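Local structure of carbohydrate binding protein, putative, cpb33A (Cellvibrio japonicus, 5FJQ) at residues 100-111 against 153-164. The protein is a copper-dependent lytic polysaccharide monooxygenase important for efficient chitin utilization, represented here by its catalytic domain of the AA10 family. Residues are numbered along the deposited sequence; the frame is centred on the assembly and turned at random.
Sequences HKTKYFRYYITP and HIIYSIWQRDWD. With CU (copper (II) ion), chain D.
Lys103 reaches across to two carboxylates at once: its NZ lies 3.0 Å from Asp164 OD2, on the anti side of that oxygen, and makes a longer, weak salt bridge to Asp162 OD1. Bends at chi2 and chi3 lay the lysine chain over the face of Trp163, where CE packs 3.8 Å from the centroid of the six-membered ring and NZ adds a cation-pi contact. Asp162 OD1 also accepts from the backbone N of Asp164, an Asx turn, and its OD2 pairs with Arg165. Beside this network a classic beta bulge sets Lys103 and Tyr104 against Gln160, whose carbonyl O accepts from both backbone nitrogens. Beyond it strands 104-109 and 153-161 run antiparallel through paired backbone bonds as far as Thr110, where OG1 bonds to Ile154 N and His153 ND1, each at 2.9 Å.

At the copper end, His100 NE2 binds the ion at 1.9 Å, with His1 completing the histidine brace. The extended Arg161 lays its guanidinium flat on one face of the imidazole, planes 23° apart, while Asp166 and Glu169 form salt bridges with its NH2 and NH1. His100 ND1 donates, in the ring plane, to a water O at 2.8 Å.

Trp159 swings its indole, CG anti to the backbone N (chi1 178°), alongside Phe105; the phenyl ring and the five-membered ring stack with centroids 3.8 Å apart. Its NE1 donates to Thr102 OG1, fixing the indole against the segment that carries His100. On the other sheet face Gln160 CB sits over the Tyr104 ring, with Arg106, salt-bridged to Asp130, laying its NE over the opposite face.

Part of the copper site's second shell is thus carried by the end of a strand pair: Arg161 backs the ligand ring, and its acidic partners probably temper the positive charge beside the metal.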
# COMPACT_ATOMS: atom_id res chain seq x y z
N HIS A 100 -12.17 -10.08 -7.09
CA HIS A 100 -12.42 -11.09 -6.10
C HIS A 100 -13.61 -10.63 -5.25
O HIS A 100 -13.96 -9.42 -5.24
CB HIS A 100 -11.19 -11.34 -5.24
CG HIS A 100 -10.01 -11.90 -5.98
ND1 HIS A 100 -10.10 -13.02 -6.77
CD2 HIS A 100 -8.72 -11.49 -6.07
CE1 HIS A 100 -8.91 -13.31 -7.28
NE2 HIS A 100 -8.06 -12.37 -6.89
N LYS A 101 -14.26 -11.60 -4.56
CA LYS A 101 -15.27 -11.26 -3.55
C LYS A 101 -14.45 -10.70 -2.39
O LYS A 101 -13.37 -11.17 -2.15
CB LYS A 101 -16.13 -12.47 -3.13
CG LYS A 101 -16.71 -13.23 -4.31
CD LYS A 101 -18.05 -13.85 -3.96
CE LYS A 101 -18.92 -14.09 -5.20
NZ LYS A 101 -19.68 -12.86 -5.59
N THR A 102 -14.95 -9.63 -1.76
CA THR A 102 -14.17 -8.78 -0.82
C THR A 102 -14.85 -8.79 0.55
O THR A 102 -16.05 -8.51 0.66
CB THR A 102 -14.11 -7.31 -1.33
OG1 THR A 102 -13.38 -7.31 -2.57
CG2 THR A 102 -13.43 -6.38 -0.36
N LYS A 103 -14.05 -9.10 1.58
CA LYS A 103 -14.44 -8.89 2.97
C LYS A 103 -14.33 -7.40 3.29
O LYS A 103 -15.24 -6.78 3.91
CB LYS A 103 -13.57 -9.75 3.89
CG LYS A 103 -14.09 -9.83 5.31
CD LYS A 103 -15.39 -10.60 5.40
CE LYS A 103 -15.17 -12.00 5.94
NZ LYS A 103 -16.37 -12.86 5.71
N TYR A 104 -13.25 -6.78 2.82
CA TYR A 104 -13.04 -5.32 2.99
C TYR A 104 -11.84 -4.73 2.26
O TYR A 104 -10.83 -5.43 1.98
CB TYR A 104 -12.89 -4.95 4.48
CG TYR A 104 -11.80 -5.68 5.21
CD1 TYR A 104 -10.44 -5.34 5.03
CD2 TYR A 104 -12.11 -6.64 6.15
CE1 TYR A 104 -9.44 -5.97 5.75
CE2 TYR A 104 -11.13 -7.29 6.88
CZ TYR A 104 -9.79 -6.96 6.67
OH TYR A 104 -8.85 -7.64 7.36
N PHE A 105 -11.91 -3.43 1.99
CA PHE A 105 -10.67 -2.66 1.76
C PHE A 105 -10.52 -1.78 2.97
O PHE A 105 -11.46 -0.96 3.31
CB PHE A 105 -10.73 -1.77 0.48
CG PHE A 105 -10.78 -2.56 -0.83
CD1 PHE A 105 -11.98 -3.09 -1.30
CD2 PHE A 105 -9.60 -2.86 -1.52
CE1 PHE A 105 -12.05 -3.84 -2.50
CE2 PHE A 105 -9.66 -3.61 -2.70
CZ PHE A 105 -10.87 -4.13 -3.17
N ARG A 106 -9.34 -1.83 3.57
CA ARG A 106 -9.05 -0.94 4.68
C ARG A 106 -7.87 -0.03 4.44
O ARG A 106 -6.87 -0.43 3.80
CB ARG A 106 -8.75 -1.73 5.99
CG ARG A 106 -9.99 -2.30 6.63
CD ARG A 106 -9.61 -3.14 7.84
NE ARG A 106 -10.85 -3.71 8.36
CZ ARG A 106 -10.93 -4.74 9.21
NH1 ARG A 106 -9.84 -5.37 9.59
NH2 ARG A 106 -12.12 -5.21 9.60
N TYR A 107 -8.00 1.19 4.97
CA TYR A 107 -6.88 2.10 4.99
C TYR A 107 -6.43 2.48 6.37
O TYR A 107 -7.27 2.80 7.27
CB TYR A 107 -7.21 3.37 4.21
CG TYR A 107 -7.57 3.07 2.78
CD1 TYR A 107 -8.72 2.35 2.47
CD2 TYR A 107 -6.74 3.47 1.75
CE1 TYR A 107 -9.09 2.09 1.15
CE2 TYR A 107 -7.09 3.25 0.41
CZ TYR A 107 -8.21 2.50 0.14
OH TYR A 107 -8.51 2.24 -1.14
N TYR A 108 -5.10 2.63 6.46
CA TYR A 108 -4.42 3.07 7.72
C TYR A 108 -3.52 4.21 7.36
O TYR A 108 -3.23 4.44 6.14
CB TYR A 108 -3.58 1.94 8.33
CG TYR A 108 -4.40 0.73 8.65
CD1 TYR A 108 -4.89 -0.13 7.63
CD2 TYR A 108 -4.67 0.42 10.00
CE1 TYR A 108 -5.67 -1.23 7.96
CE2 TYR A 108 -5.42 -0.68 10.31
CZ TYR A 108 -5.90 -1.48 9.33
OH TYR A 108 -6.64 -2.51 9.75
N ILE A 109 -3.07 4.91 8.39
CA ILE A 109 -2.13 6.04 8.24
C ILE A 109 -1.19 6.11 9.44
O ILE A 109 -1.56 5.66 10.54
CB ILE A 109 -2.83 7.41 8.00
CG1 ILE A 109 -1.78 8.45 7.55
CG2 ILE A 109 -3.60 7.88 9.26
CD1 ILE A 109 -2.34 9.72 6.91
N THR A 110 0.04 6.58 9.17
CA THR A 110 1.00 7.05 10.12
C THR A 110 0.50 8.23 11.00
O THR A 110 -0.40 9.02 10.62
CB THR A 110 2.28 7.44 9.38
OG1 THR A 110 1.92 8.09 8.15
CG2 THR A 110 3.06 6.16 8.96
N PRO A 111 1.09 8.37 12.20
CA PRO A 111 0.68 9.43 13.11
C PRO A 111 1.36 10.72 12.77
O PRO A 111 2.46 10.71 12.22
CB PRO A 111 1.21 8.93 14.49
CG PRO A 111 2.38 8.05 14.14
CD PRO A 111 2.08 7.44 12.80
N HIS A 153 3.41 11.34 4.85
CA HIS A 153 2.82 10.25 5.56
C HIS A 153 2.75 9.02 4.69
O HIS A 153 2.85 9.10 3.47
CB HIS A 153 1.46 10.69 6.16
CG HIS A 153 1.65 11.54 7.37
ND1 HIS A 153 1.93 10.99 8.60
CD2 HIS A 153 1.79 12.88 7.51
CE1 HIS A 153 2.18 11.96 9.47
NE2 HIS A 153 2.07 13.12 8.84
N ILE A 154 2.61 7.86 5.36
CA ILE A 154 2.37 6.65 4.65
C ILE A 154 0.96 6.23 4.93
O ILE A 154 0.48 6.18 6.11
CB ILE A 154 3.36 5.52 5.04
CG1 ILE A 154 4.81 5.98 4.82
CG2 ILE A 154 3.07 4.23 4.26
CD1 ILE A 154 5.81 4.90 5.27
N ILE A 155 0.30 5.88 3.83
CA ILE A 155 -0.98 5.22 3.90
C ILE A 155 -0.81 3.75 3.52
O ILE A 155 -0.11 3.42 2.54
CB ILE A 155 -2.05 5.89 3.04
CG1 ILE A 155 -2.45 7.23 3.69
CG2 ILE A 155 -3.24 4.92 2.87
CD1 ILE A 155 -3.11 8.17 2.75
N TYR A 156 -1.43 2.88 4.32
CA TYR A 156 -1.42 1.46 4.04
C TYR A 156 -2.84 1.05 3.74
O TYR A 156 -3.70 1.13 4.62
CB TYR A 156 -0.91 0.75 5.30
CG TYR A 156 -0.38 -0.63 5.05
CD1 TYR A 156 0.50 -0.88 4.00
CD2 TYR A 156 -0.77 -1.72 5.88
CE1 TYR A 156 0.99 -2.18 3.79
CE2 TYR A 156 -0.27 -3.03 5.69
CZ TYR A 156 0.62 -3.25 4.66
OH TYR A 156 1.08 -4.56 4.50
N SER A 157 -3.14 0.74 2.47
CA SER A 157 -4.38 0.02 2.16
C SER A 157 -4.24 -1.49 2.08
O SER A 157 -3.23 -2.04 1.54
CB SER A 157 -4.95 0.55 0.81
OG SER A 157 -6.23 0.00 0.54
N ILE A 158 -5.26 -2.21 2.57
CA ILE A 158 -5.21 -3.64 2.61
C ILE A 158 -6.52 -4.15 2.06
O ILE A 158 -7.63 -3.68 2.45
CB ILE A 158 -5.19 -4.20 4.06
CG1 ILE A 158 -3.95 -3.74 4.83
CG2 ILE A 158 -5.33 -5.72 4.05
CD1 ILE A 158 -3.78 -4.45 6.18
N TRP A 159 -6.39 -5.08 1.13
CA TRP A 159 -7.54 -5.71 0.50
C TRP A 159 -7.67 -7.12 0.99
O TRP A 159 -6.78 -7.97 0.69
CB TRP A 159 -7.36 -5.68 -1.05
CG TRP A 159 -8.48 -6.35 -1.78
CD1 TRP A 159 -9.70 -6.72 -1.27
CD2 TRP A 159 -8.50 -6.71 -3.18
NE1 TRP A 159 -10.47 -7.32 -2.27
CE2 TRP A 159 -9.74 -7.35 -3.43
CE3 TRP A 159 -7.55 -6.65 -4.20
CZ2 TRP A 159 -10.10 -7.84 -4.70
CZ3 TRP A 159 -7.92 -7.12 -5.50
CH2 TRP A 159 -9.17 -7.74 -5.71
N GLN A 160 -8.75 -7.38 1.73
CA GLN A 160 -9.03 -8.72 2.26
C GLN A 160 -10.13 -9.36 1.34
O GLN A 160 -11.27 -8.88 1.28
CB GLN A 160 -9.42 -8.70 3.79
CG GLN A 160 -9.84 -10.06 4.38
CD GLN A 160 -8.71 -11.05 4.50
OE1 GLN A 160 -7.79 -10.91 5.36
NE2 GLN A 160 -8.80 -12.10 3.70
N ARG A 161 -9.68 -10.38 0.60
CA ARG A 161 -10.51 -11.25 -0.25
C ARG A 161 -11.44 -12.05 0.69
O ARG A 161 -11.01 -12.49 1.78
CB ARG A 161 -9.61 -12.16 -1.10
CG ARG A 161 -10.34 -13.17 -1.99
CD ARG A 161 -9.36 -13.79 -2.97
NE ARG A 161 -10.04 -14.63 -3.96
CZ ARG A 161 -9.40 -15.55 -4.71
NH1 ARG A 161 -8.09 -15.68 -4.56
NH2 ARG A 161 -10.05 -16.32 -5.58
N ASP A 162 -12.70 -12.23 0.30
CA ASP A 162 -13.68 -12.84 1.21
C ASP A 162 -13.52 -14.35 1.31
O ASP A 162 -13.90 -15.05 0.38
CB ASP A 162 -15.09 -12.51 0.75
CG ASP A 162 -16.11 -12.86 1.78
OD1 ASP A 162 -15.97 -13.88 2.45
OD2 ASP A 162 -17.02 -12.06 1.96
N TRP A 163 -12.97 -14.85 2.44
CA TRP A 163 -12.61 -16.26 2.45
C TRP A 163 -13.85 -17.15 2.66
O TRP A 163 -13.78 -18.37 2.44
CB TRP A 163 -11.56 -16.57 3.52
CG TRP A 163 -12.08 -16.33 4.86
CD1 TRP A 163 -12.80 -17.21 5.63
CD2 TRP A 163 -12.00 -15.10 5.59
NE1 TRP A 163 -13.17 -16.60 6.83
CE2 TRP A 163 -12.69 -15.31 6.83
CE3 TRP A 163 -11.41 -13.84 5.33
CZ2 TRP A 163 -12.78 -14.31 7.81
CZ3 TRP A 163 -11.50 -12.85 6.28
CH2 TRP A 163 -12.18 -13.08 7.53
N ASP A 164 -14.96 -16.58 3.10
CA ASP A 164 -16.20 -17.36 3.23
C ASP A 164 -16.86 -17.53 1.90
O ASP A 164 -17.59 -18.50 1.69
CB ASP A 164 -17.18 -16.67 4.15
CG ASP A 164 -16.80 -16.81 5.59
OD1 ASP A 164 -16.49 -17.96 6.01
OD2 ASP A 164 -16.77 -15.77 6.28
CU CU D . -6.23 -11.97 -7.22
O HOH W 1 -12.36 -14.55 -7.19